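Local coordinates for protein inositol-3-phosphate synthase (PDB 1VKO) that binds nicotinamide-adenine-dinucleotide, belongs to the inositol-3-phosphate synthase family with its Rossmann-like fold, and assembles from four chains, at residues D65-K69 against Y463-Y469. Sequence-based numbering, arbitrary orientation.
Sequences DYSFK and YKVDDEY
The hairpin of strands 461-464 and 469-470 pairs with the long strand 56-71 in an antiparallel sheet, and here Phe-68 and Tyr-463 face each other as a non-hydrogen-bonded pair. Beside that pair, Lys-464 N donates to Ser-67 O over 3.1 Å, in the carbonyl plane but bent, with 136° at the hydrogen. Tyr-463 CA makes a CA-H...O contact with the same Ser-67 O, also at 3.1 Å.

Aromatic residues suit the face carrying Tyr-66, Phe-68 and Tyr-463, which is buried against helix 498-513 and a second subunit. The rings of Tyr-66 and Tyr-463 run side by side with their planes at 45°, and Tyr-66 CD2 lies 3.9 Å from Tyr-463 CD2. Phe-68 CD1 rests on Tyr-463 CB. Tyr-66 OH and Tyr-463 OH hydrogen-bond Thr-527 OG1 and the backbone N of Gln-528 of the second subunit, so each tyrosine pairs an apolar ring flank with a polar end.

The other face carries Ser-67, Lys-69, Lys-464 and Tyr-469, suited to a partly exposed surface. The Tyr-469 ring extends toward strand 56-71, and its OH hydrogen-bonds Ser-67 OG. Lys-69 crosses this ring nearly at a right angle: CD makes a CH-pi contact, and the bend at the last torsion (chi4 76°) brings NZ over the same face, 3.6 Å from the ring centroid, as a cation-pi partner. Lys-464 CG lies against the opposite face. The arrangement is a beta hairpin added along a long strand of an antiparallel sheet, one face packed against the second subunit.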
loop_
_atom_site.group_PDB
_atom_site.type_symbol
_atom_site.label_atom_id
_atom_site.label_comp_id
_atom_site.label_asym_id
_atom_site.label_seq_id
_atom_site.Cartn_x
_atom_site.Cartn_y
_atom_site.Cartn_z
ATOM N N ASP A 65 -32.572 3.887 38.894
ATOM C CA ASP A 65 -33.535 2.964 38.320
ATOM C C ASP A 65 -34.270 3.635 37.174
ATOM O O ASP A 65 -34.927 4.654 37.360
ATOM C CB ASP A 65 -34.494 2.440 39.389
ATOM C CG ASP A 65 -33.775 1.634 40.468
ATOM O OD1 ASP A 65 -32.531 1.553 40.402
ATOM O OD2 ASP A 65 -34.360 1.059 41.421
ATOM N N TYR A 66 -34.114 3.092 35.976
ATOM C CA TYR A 66 -34.869 3.570 34.829
ATOM C C TYR A 66 -36.076 2.658 34.654
ATOM O O TYR A 66 -35.963 1.461 34.866
ATOM C CB TYR A 66 -33.994 3.550 33.567
ATOM C CG TYR A 66 -33.162 4.794 33.336
ATOM C CD1 TYR A 66 -31.877 4.899 33.848
ATOM C CD2 TYR A 66 -33.661 5.869 32.606
ATOM C CE1 TYR A 66 -31.099 6.046 33.641
ATOM C CE2 TYR A 66 -32.885 7.026 32.390
ATOM C CZ TYR A 66 -31.606 7.099 32.913
ATOM O OH TYR A 66 -30.820 8.224 32.709
ATOM N N SER A 67 -37.232 3.204 34.296
ATOM C CA SER A 67 -38.362 2.354 33.955
ATOM C C SER A 67 -38.712 2.600 32.504
ATOM O O SER A 67 -39.181 3.670 32.174
ATOM C CB SER A 67 -39.560 2.630 34.872
ATOM O OG SER A 67 -40.571 1.656 34.669
ATOM N N PHE A 68 -38.446 1.637 31.627
ATOM C CA PHE A 68 -38.666 1.835 30.188
ATOM C C PHE A 68 -40.001 1.261 29.778
ATOM O O PHE A 68 -40.432 0.232 30.306
ATOM C CB PHE A 68 -37.577 1.167 29.319
ATOM C CG PHE A 68 -36.171 1.594 29.647
ATOM C CD1 PHE A 68 -35.723 2.863 29.347
ATOM C CD2 PHE A 68 -35.303 0.718 30.259
ATOM C CE1 PHE A 68 -34.416 3.261 29.673
ATOM C CE2 PHE A 68 -33.986 1.105 30.569
ATOM C CZ PHE A 68 -33.549 2.368 30.279
ATOM N N LYS A 69 -40.641 1.903 28.812
ATOM C CA LYS A 69 -41.729 1.255 28.108
ATOM C C LYS A 69 -41.339 1.250 26.658
ATOM O O LYS A 69 -40.873 2.275 26.161
ATOM C CB LYS A 69 -43.081 1.981 28.297
ATOM C CG LYS A 69 -43.902 1.591 29.535
ATOM C CD LYS A 69 -45.287 2.285 29.461
ATOM C CE LYS A 69 -46.281 1.859 30.571
ATOM N NZ LYS A 69 -45.986 2.467 31.901
ATOM N N TYR A 463 -39.543 6.533 29.055
ATOM C CA TYR A 463 -39.004 6.188 30.376
ATOM C C TYR A 463 -39.609 7.103 31.454
ATOM O O TYR A 463 -40.112 8.174 31.152
ATOM C CB TYR A 463 -37.464 6.288 30.365
ATOM C CG TYR A 463 -36.963 7.709 30.287
ATOM C CD1 TYR A 463 -37.091 8.450 29.113
ATOM C CD2 TYR A 463 -36.398 8.323 31.393
ATOM C CE1 TYR A 463 -36.667 9.753 29.041
ATOM C CE2 TYR A 463 -35.954 9.641 31.332
ATOM C CZ TYR A 463 -36.091 10.356 30.155
ATOM O OH TYR A 463 -35.662 11.680 30.077
ATOM N N LYS A 464 -39.566 6.693 32.710
ATOM C CA LYS A 464 -40.184 7.505 33.744
ATOM C C LYS A 464 -39.339 8.707 34.112
ATOM O O LYS A 464 -38.226 8.573 34.618
ATOM C CB LYS A 464 -40.502 6.684 34.997
ATOM C CG LYS A 464 -41.981 6.367 35.177
ATOM C CD LYS A 464 -42.297 5.958 36.609
ATOM C CE LYS A 464 -43.771 6.138 36.890
ATOM N NZ LYS A 464 -44.239 5.351 38.070
ATOM N N VAL A 465 -39.875 9.895 33.862
ATOM C CA VAL A 465 -39.264 11.076 34.453
ATOM C C VAL A 465 -39.827 11.287 35.871
ATOM O O VAL A 465 -39.145 10.934 36.839
ATOM C CB VAL A 465 -39.298 12.314 33.541
ATOM C CG1 VAL A 465 -38.808 13.543 34.284
ATOM C CG2 VAL A 465 -38.419 12.067 32.332
ATOM N N ASP A 466 -41.054 11.784 36.017
ATOM C CA ASP A 466 -41.582 11.996 37.365
ATOM C C ASP A 466 -43.013 11.505 37.522
ATOM O O ASP A 466 -43.906 12.296 37.831
ATOM C CB ASP A 466 -41.476 13.490 37.770
ATOM C CG ASP A 466 -40.382 13.757 38.815
ATOM O OD1 ASP A 466 -40.248 12.948 39.760
ATOM O OD2 ASP A 466 -39.626 14.758 38.783
ATOM N N ASP A 467 -43.231 10.206 37.333
ATOM C CA ASP A 467 -44.592 9.608 37.379
ATOM C C ASP A 467 -45.359 9.643 36.042
ATOM O O ASP A 467 -46.388 8.959 35.897
ATOM C CB ASP A 467 -45.473 10.182 38.515
ATOM C CG ASP A 467 -45.249 9.483 39.859
ATOM O OD1 ASP A 467 -45.152 8.229 39.900
ATOM O OD2 ASP A 467 -45.168 10.115 40.935
ATOM N N GLU A 468 -44.874 10.439 35.084
ATOM C CA GLU A 468 -45.336 10.346 33.695
ATOM C C GLU A 468 -44.178 9.843 32.839
ATOM O O GLU A 468 -43.010 9.965 33.216
ATOM C CB GLU A 468 -45.885 11.686 33.169
ATOM C CG GLU A 468 -47.094 12.237 33.943
ATOM C CD GLU A 468 -48.461 11.809 33.392
ATOM O OE1 GLU A 468 -48.957 12.451 32.436
ATOM O OE2 GLU A 468 -49.067 10.858 33.942
ATOM N N TYR A 469 -44.506 9.250 31.701
ATOM C CA TYR A 469 -43.489 8.692 30.830
ATOM C C TYR A 469 -43.116 9.685 29.765
ATOM O O TYR A 469 -43.990 10.369 29.217
ATOM C CB TYR A 469 -43.973 7.391 30.204
ATOM C CG TYR A 469 -43.777 6.232 31.138
ATOM C CD1 TYR A 469 -44.596 6.066 32.258
ATOM C CD2 TYR A 469 -42.753 5.318 30.930
ATOM C CE1 TYR A 469 -44.404 5.015 33.130
ATOM C CE2 TYR A 469 -42.558 4.265 31.796
ATOM C CZ TYR A 469 -43.385 4.124 32.888
ATOM O OH TYR A 469 -43.195 3.074 33.734
#